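Local coordinates for coiled-coil quantitatively-enriched protein 1 (Schizosaccharomyces pombe, PDB 7CUJ) that links telomeres to the centrosome during meiotic prophase, acting as a molecular adaptor, and is required for telomere length regulation and chromosome segregation, at residues 51-54 against 55-59; 231-234 against 235-238. All coordinates share one frame; numbering follows the deposited sequence.

Interaction 1 (51-54 against 55-59); sequences EKIR and LFIQS
Ile57 sits one turn beyond Ile53 on the same helix, and its side chain is best followed from the backbone outward. CB lies 3.6 Å from Ile53 O, the carbonyl oxygen that also accepts the Ile57 N-H at 2.9 Å. CG1 is turned beside the backbone N, anti to the carbonyl carbon (chi1 -72°), which brings it to 3.4 Å from Ile53 O. The chain then runs on extended, and CD1 ends against CG2 of Ile53 at 3.9 Å, one methyl meeting another while the two side chains meet at a slant. Ile53 also packs on Cys36 and Phe40. Phe56 keeps its CB 3.3 Å from Ile53 O, which lies at the ring edge, near the ring plane; the ring itself reaches the edge-to-face partner Phe33.

The regular backbone bonds are i to i+4 and reasonably straight, Gln58 N to Arg54 O at 2.9 Å and Phe56 N to Lys52 O at 3.1 Å, whereas Leu55 N is shared weakly between Glu51 O, four residues back, and Lys52 O, three back. The next carbonyl after Arg54, Leu55 O, accepts twice from Ser59, through its N and through its OG at 2.8 Å, from opposite faces of the carbonyl plane. That second bond satisfies the buried hydroxyl and fixes its rotation. On the exposed side Arg54 bends at chi3 (-54°), so that Glu51 CA lies over the outer part of one guanidinium face. Lys52 packs on Phe35 of the second subunit, and its NZ makes a weak hydrogen bond to His39 ND1 of that subunit. The whole is an alpha-helix buried on one flank by the helices of its own chain, and meeting another protein through Lys52, Leu55 and Ser59.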
ATOM      1  N   GLU A  51      13.443   4.872  -2.546  1.00 35.27           N
ATOM      2  CA  GLU A  51      14.011   3.651  -3.097  1.00 35.76           C
ATOM      3  C   GLU A  51      12.931   2.870  -3.842  1.00 33.35           C
ATOM      4  O   GLU A  51      13.185   2.329  -4.917  1.00 33.14           O
ATOM      5  CB  GLU A  51      14.624   2.817  -1.969  1.00 39.11           C
ATOM      6  CG  GLU A  51      15.236   1.501  -2.422  1.00 42.45           C
ATOM      7  CD  GLU A  51      16.200   0.866  -1.432  1.00 48.10           C
ATOM      8  OE1 GLU A  51      17.160   0.213  -1.891  1.00 54.07           O
ATOM      9  OE2 GLU A  51      15.994   1.025  -0.203  1.00 51.30           O
ATOM     10  N   LYS A  52      11.725   2.829  -3.256  1.00 30.78           N
ATOM     11  CA  LYS A  52      10.599   2.096  -3.810  1.00 27.51           C
ATOM     12  C   LYS A  52      10.035   2.815  -5.033  1.00 23.75           C
ATOM     13  O   LYS A  52       9.526   2.170  -5.946  1.00 21.59           O
ATOM     14  CB  LYS A  52       9.534   1.859  -2.735  1.00 26.97           C
ATOM     15  CG  LYS A  52       9.752   0.602  -1.905  1.00 28.75           C
ATOM     16  CD  LYS A  52       9.212   0.689  -0.499  1.00 28.93           C
ATOM     17  CE  LYS A  52       9.484  -0.571   0.296  1.00 30.80           C
ATOM     18  NZ  LYS A  52       8.963  -0.466   1.678  1.00 30.82           N
ATOM     19  N   ILE A  53      10.128   4.149  -5.042  1.00 23.09           N
ATOM     20  CA  ILE A  53       9.658   4.930  -6.173  1.00 22.44           C
ATOM     21  C   ILE A  53      10.573   4.693  -7.374  1.00 23.27           C
ATOM     22  O   ILE A  53      10.108   4.716  -8.510  1.00 23.27           O
ATOM     23  CB  ILE A  53       9.504   6.424  -5.816  1.00 22.60           C
ATOM     24  CG1 ILE A  53       8.319   6.667  -4.874  1.00 21.81           C
ATOM     25  CG2 ILE A  53       9.411   7.289  -7.067  1.00 21.61           C
ATOM     26  CD1 ILE A  53       6.968   6.338  -5.470  1.00 19.66           C
ATOM     27  N   ARG A  54      11.863   4.440  -7.117  1.00 25.08           N
ATOM     28  CA  ARG A  54      12.801   4.142  -8.190  1.00 25.83           C
ATOM     29  C   ARG A  54      12.420   2.825  -8.865  1.00 23.53           C
ATOM     30  O   ARG A  54      12.589   2.686 -10.071  1.00 24.21           O
ATOM     31  CB  ARG A  54      14.254   4.174  -7.704  1.00 29.31           C
ATOM     32  CG  ARG A  54      14.809   5.583  -7.544  1.00 32.05           C
ATOM     33  CD  ARG A  54      16.321   5.659  -7.420  1.00 35.54           C
ATOM     34  NE  ARG A  54      16.848   4.816  -6.353  1.00 38.21           N
ATOM     35  CZ  ARG A  54      16.890   5.150  -5.066  1.00 39.42           C
ATOM     36  NH1 ARG A  54      16.432   6.323  -4.661  1.00 39.16           N
ATOM     37  NH2 ARG A  54      17.391   4.303  -4.183  1.00 40.61           N
ATOM     38  N   LEU A  55      11.887   1.879  -8.084  1.00 21.89           N
ATOM     39  CA  LEU A  55      11.431   0.608  -8.626  1.00 20.29           C
ATOM     40  C   LEU A  55      10.172   0.819  -9.468  1.00 18.65           C
ATOM     41  O   LEU A  55      10.002   0.168 -10.498  1.00 18.01           O
ATOM     42  CB  LEU A  55      11.196  -0.388  -7.486  1.00 20.22           C
ATOM     43  CG  LEU A  55      10.672  -1.762  -7.904  1.00 20.06           C
ATOM     44  CD1 LEU A  55      11.689  -2.519  -8.754  1.00 20.50           C
ATOM     45  CD2 LEU A  55      10.254  -2.582  -6.689  1.00 20.35           C
ATOM     46  N   PHE A  56       9.304   1.737  -9.019  1.00 17.24           N
ATOM     47  CA  PHE A  56       8.118   2.114  -9.772  1.00 16.14           C
ATOM     48  C   PHE A  56       8.529   2.672 -11.132  1.00 16.18           C
ATOM     49  O   PHE A  56       7.982   2.281 -12.159  1.00 16.13           O
ATOM     50  CB  PHE A  56       7.275   3.155  -9.026  1.00 15.44           C
ATOM     51  CG  PHE A  56       6.183   3.753  -9.876  1.00 14.62           C
ATOM     52  CD1 PHE A  56       5.012   3.050 -10.125  1.00 13.99           C
ATOM     53  CD2 PHE A  56       6.340   4.999 -10.468  1.00 14.71           C
ATOM     54  CE1 PHE A  56       4.018   3.586 -10.928  1.00 13.73           C
ATOM     55  CE2 PHE A  56       5.346   5.533 -11.273  1.00 14.29           C
ATOM     56  CZ  PHE A  56       4.186   4.826 -11.503  1.00 14.10           C
ATOM     57  N   ILE A  57       9.500   3.589 -11.116  1.00 16.87           N
ATOM     58  CA  ILE A  57       9.975   4.240 -12.324  1.00 17.71           C
ATOM     59  C   ILE A  57      10.582   3.204 -13.269  1.00 17.88           C
ATOM     60  O   ILE A  57      10.317   3.245 -14.469  1.00 17.77           O
ATOM     61  CB  ILE A  57      10.932   5.402 -11.984  1.00 19.20           C
ATOM     62  CG1 ILE A  57      10.158   6.584 -11.387  1.00 19.22           C
ATOM     63  CG2 ILE A  57      11.752   5.817 -13.203  1.00 19.23           C
ATOM     64  CD1 ILE A  57      11.020   7.572 -10.632  1.00 20.63           C
ATOM     65  N   GLN A  58      11.372   2.270 -12.715  1.00 18.05           N
ATOM     66  CA  GLN A  58      12.037   1.247 -13.508  1.00 18.86           C
ATOM     67  C   GLN A  58      10.997   0.377 -14.209  1.00 18.02           C
ATOM     68  O   GLN A  58      11.103   0.128 -15.409  1.00 18.81           O
ATOM     69  CB  GLN A  58      12.988   0.407 -12.650  1.00 20.37           C
ATOM     70  CG  GLN A  58      13.840  -0.569 -13.455  1.00 23.32           C
ATOM     71  CD  GLN A  58      14.690   0.128 -14.492  1.00 25.51           C
ATOM     72  OE1 GLN A  58      15.571   0.926 -14.167  1.00 28.81           O
ATOM     73  NE2 GLN A  58      14.427  -0.164 -15.759  1.00 25.03           N
ATOM     74  N   SER A  59       9.985  -0.059 -13.449  1.00 16.74           N
ATOM     75  CA  SER A  59       8.900  -0.892 -13.950  1.00 15.47           C
ATOM     76  C   SER A  59       8.146  -0.190 -15.078  1.00 14.63           C
ATOM     77  O   SER A  59       7.732  -0.840 -16.034  1.00 15.49           O
ATOM     78  CB  SER A  59       7.954  -1.261 -12.839  1.00 14.84           C
ATOM     79  OG  SER A  59       8.647  -1.873 -11.768  1.00 15.42           O
TER

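Interaction 2 (231-234 against 235-238)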
ATOM      1  N   SER A 231      11.510  18.892  -7.973  1.00 57.97           N
ATOM      2  CA  SER A 231      10.151  18.411  -8.173  1.00 54.01           C
ATOM      3  C   SER A 231      10.053  17.491  -9.391  1.00 50.07           C
ATOM      4  O   SER A 231       8.950  17.168  -9.832  1.00 47.69           O
ATOM      5  CB  SER A 231       9.181  19.564  -8.277  1.00 55.67           C
ATOM      6  OG  SER A 231       9.354  20.262  -9.503  1.00 58.40           O
ATOM      7  N   PHE A 232      11.206  17.051  -9.914  1.00 48.84           N
ATOM      8  CA  PHE A 232      11.243  16.288 -11.154  1.00 46.31           C
ATOM      9  C   PHE A 232      10.618  14.905 -10.973  1.00 42.75           C
ATOM     10  O   PHE A 232       9.727  14.524 -11.732  1.00 41.73           O
ATOM     11  CB  PHE A 232      12.663  16.209 -11.725  1.00 46.92           C
ATOM     12  CG  PHE A 232      12.782  15.319 -12.936  1.00 45.14           C
ATOM     13  CD1 PHE A 232      12.208  15.687 -14.145  1.00 44.56           C
ATOM     14  CD2 PHE A 232      13.445  14.103 -12.865  1.00 44.12           C
ATOM     15  CE1 PHE A 232      12.305  14.865 -15.258  1.00 42.90           C
ATOM     16  CE2 PHE A 232      13.541  13.280 -13.979  1.00 42.41           C
ATOM     17  CZ  PHE A 232      12.969  13.661 -15.172  1.00 41.76           C
ATOM     18  N   LEU A 233      11.101  14.153  -9.977  1.00 40.49           N
ATOM     19  CA  LEU A 233      10.618  12.802  -9.729  1.00 36.10           C
ATOM     20  C   LEU A 233       9.135  12.842  -9.372  1.00 33.59           C
ATOM     21  O   LEU A 233       8.351  12.046  -9.883  1.00 32.20           O
ATOM     22  CB  LEU A 233      11.442  12.149  -8.613  1.00 34.65           C
ATOM     23  CG  LEU A 233      12.893  11.813  -8.965  1.00 36.25           C
ATOM     24  CD1 LEU A 233      13.591  11.151  -7.788  1.00 35.42           C
ATOM     25  CD2 LEU A 233      12.972  10.920 -10.195  1.00 34.32           C
ATOM     26  N   VAL A 234       8.761  13.801  -8.518  1.00 34.29           N
ATOM     27  CA  VAL A 234       7.402  13.919  -8.012  1.00 33.59           C
ATOM     28  C   VAL A 234       6.426  14.108  -9.175  1.00 32.01           C
ATOM     29  O   VAL A 234       5.375  13.468  -9.208  1.00 28.84           O
ATOM     30  CB  VAL A 234       7.298  15.021  -6.935  1.00 36.77           C
ATOM     31  CG1 VAL A 234       5.873  15.503  -6.712  1.00 37.09           C
ATOM     32  CG2 VAL A 234       7.913  14.573  -5.616  1.00 37.21           C
ATOM     33  N   ASN A 235       6.805  14.950 -10.144  1.00 32.85           N
ATOM     34  CA  ASN A 235       5.925  15.333 -11.239  1.00 33.12           C
ATOM     35  C   ASN A 235       5.722  14.187 -12.230  1.00 29.79           C
ATOM     36  O   ASN A 235       4.591  13.939 -12.643  1.00 29.28           O
ATOM     37  CB  ASN A 235       6.373  16.634 -11.909  1.00 36.07           C
ATOM     38  CG  ASN A 235       6.048  17.859 -11.079  1.00 39.73           C
ATOM     39  OD1 ASN A 235       4.969  17.952 -10.497  1.00 40.62           O
ATOM     40  ND2 ASN A 235       6.972  18.806 -11.026  1.00 42.71           N
ATOM     41  N   ILE A 236       6.809  13.496 -12.606  1.00 28.41           N
ATOM     42  CA  ILE A 236       6.726  12.417 -13.582  1.00 26.78           C
ATOM     43  C   ILE A 236       5.937  11.236 -13.012  1.00 24.56           C
ATOM     44  O   ILE A 236       5.265  10.532 -13.764  1.00 23.09           O
ATOM     45  CB  ILE A 236       8.105  11.997 -14.145  1.00 27.37           C
ATOM     46  CG1 ILE A 236       9.001  11.337 -13.091  1.00 27.88           C
ATOM     47  CG2 ILE A 236       8.796  13.165 -14.837  1.00 27.82           C
ATOM     48  CD1 ILE A 236      10.265  10.717 -13.650  1.00 28.11           C
ATOM     49  N   VAL A 237       6.019  11.033 -11.689  1.00 23.46           N
ATOM     50  CA  VAL A 237       5.264   9.979 -11.027  1.00 21.87           C
ATOM     51  C   VAL A 237       3.792  10.380 -10.978  1.00 21.91           C
ATOM     52  O   VAL A 237       2.917   9.580 -11.310  1.00 20.51           O
ATOM     53  CB  VAL A 237       5.810   9.663  -9.620  1.00 21.66           C
ATOM     54  CG1 VAL A 237       4.869   8.756  -8.839  1.00 20.86           C
ATOM     55  CG2 VAL A 237       7.202   9.057  -9.678  1.00 20.97           C
ATOM     56  N   GLY A 238       3.541  11.629 -10.566  1.00 23.06           N
ATOM     57  CA  GLY A 238       2.195  12.162 -10.426  1.00 23.36           C
ATOM     58  C   GLY A 238       1.408  12.079 -11.730  1.00 23.31           C
ATOM     59  O   GLY A 238       0.268  11.617 -11.740  1.00 22.35           O
TER
HETATM   60  O   HOH W   1       9.367  19.597 -12.196  1.00 47.14           O
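The Phe232 ring meets CG2 of Ile236 obliquely, its CE1 3.9 Å from that methyl, while CE2 comes to 4.2 Å from Ile236 CD1; Tyr228 meets the same ring with the planes at about 50°. These are the first two turns of alpha-helix 232-243, with Ser231 at the N-cap position, although its side chain makes no capping bond. The other flat group, the Asn235 amide, folds back over the start of the helix with CG beside its own backbone N (chi1 -75°). The amide oxygen OD1 accepts from the backbone N atoms of Val315 and Ala316, tying the C-terminal end of this fragment to the helix.

Ile236 branches so that CG1 lies between its backbone N and carbonyl carbon (chi1 67°), 3.3 Å from Leu233 O, and the side chain packs on Ala220 and Ile221. With an alanine in place of Ile236, CG2 and CD1 are gone, and the Phe232 ring would probably lose its apolar support on that side, as would Ala220 and Ile221. Ser231 O receives the Asn235 N-H at 3.1 Å, and Ser231 OG also bonds Asn229 OD1. At the helix start one water bridges the two side chains, donating to Ser231 OG and accepting from Asn235 ND2, each at 2.8 Å.

In this domain-sized piece of a longer protein, strand 11-16 and two helices precede interaction 1, which lies within helix 47-65; the remaining five strands of the parallel sheet come between it and interaction 2, which opens helix 232-243. The two are in series: neither encloses or crosses the other, and each spans about two helical turns, with no long loop closed. The centres of interactions 1 and 2 are nevertheless about 12 Å apart, and their helices touch directly. Ile53 CG2 meets Val237 CG2 at 3.8 Å, and Ile57 CD1 meets Leu233 CD2 at 3.9 Å. Helix 34-41 contacts both, through Phe40 and Ile37, so early and late helices share one apolar layer.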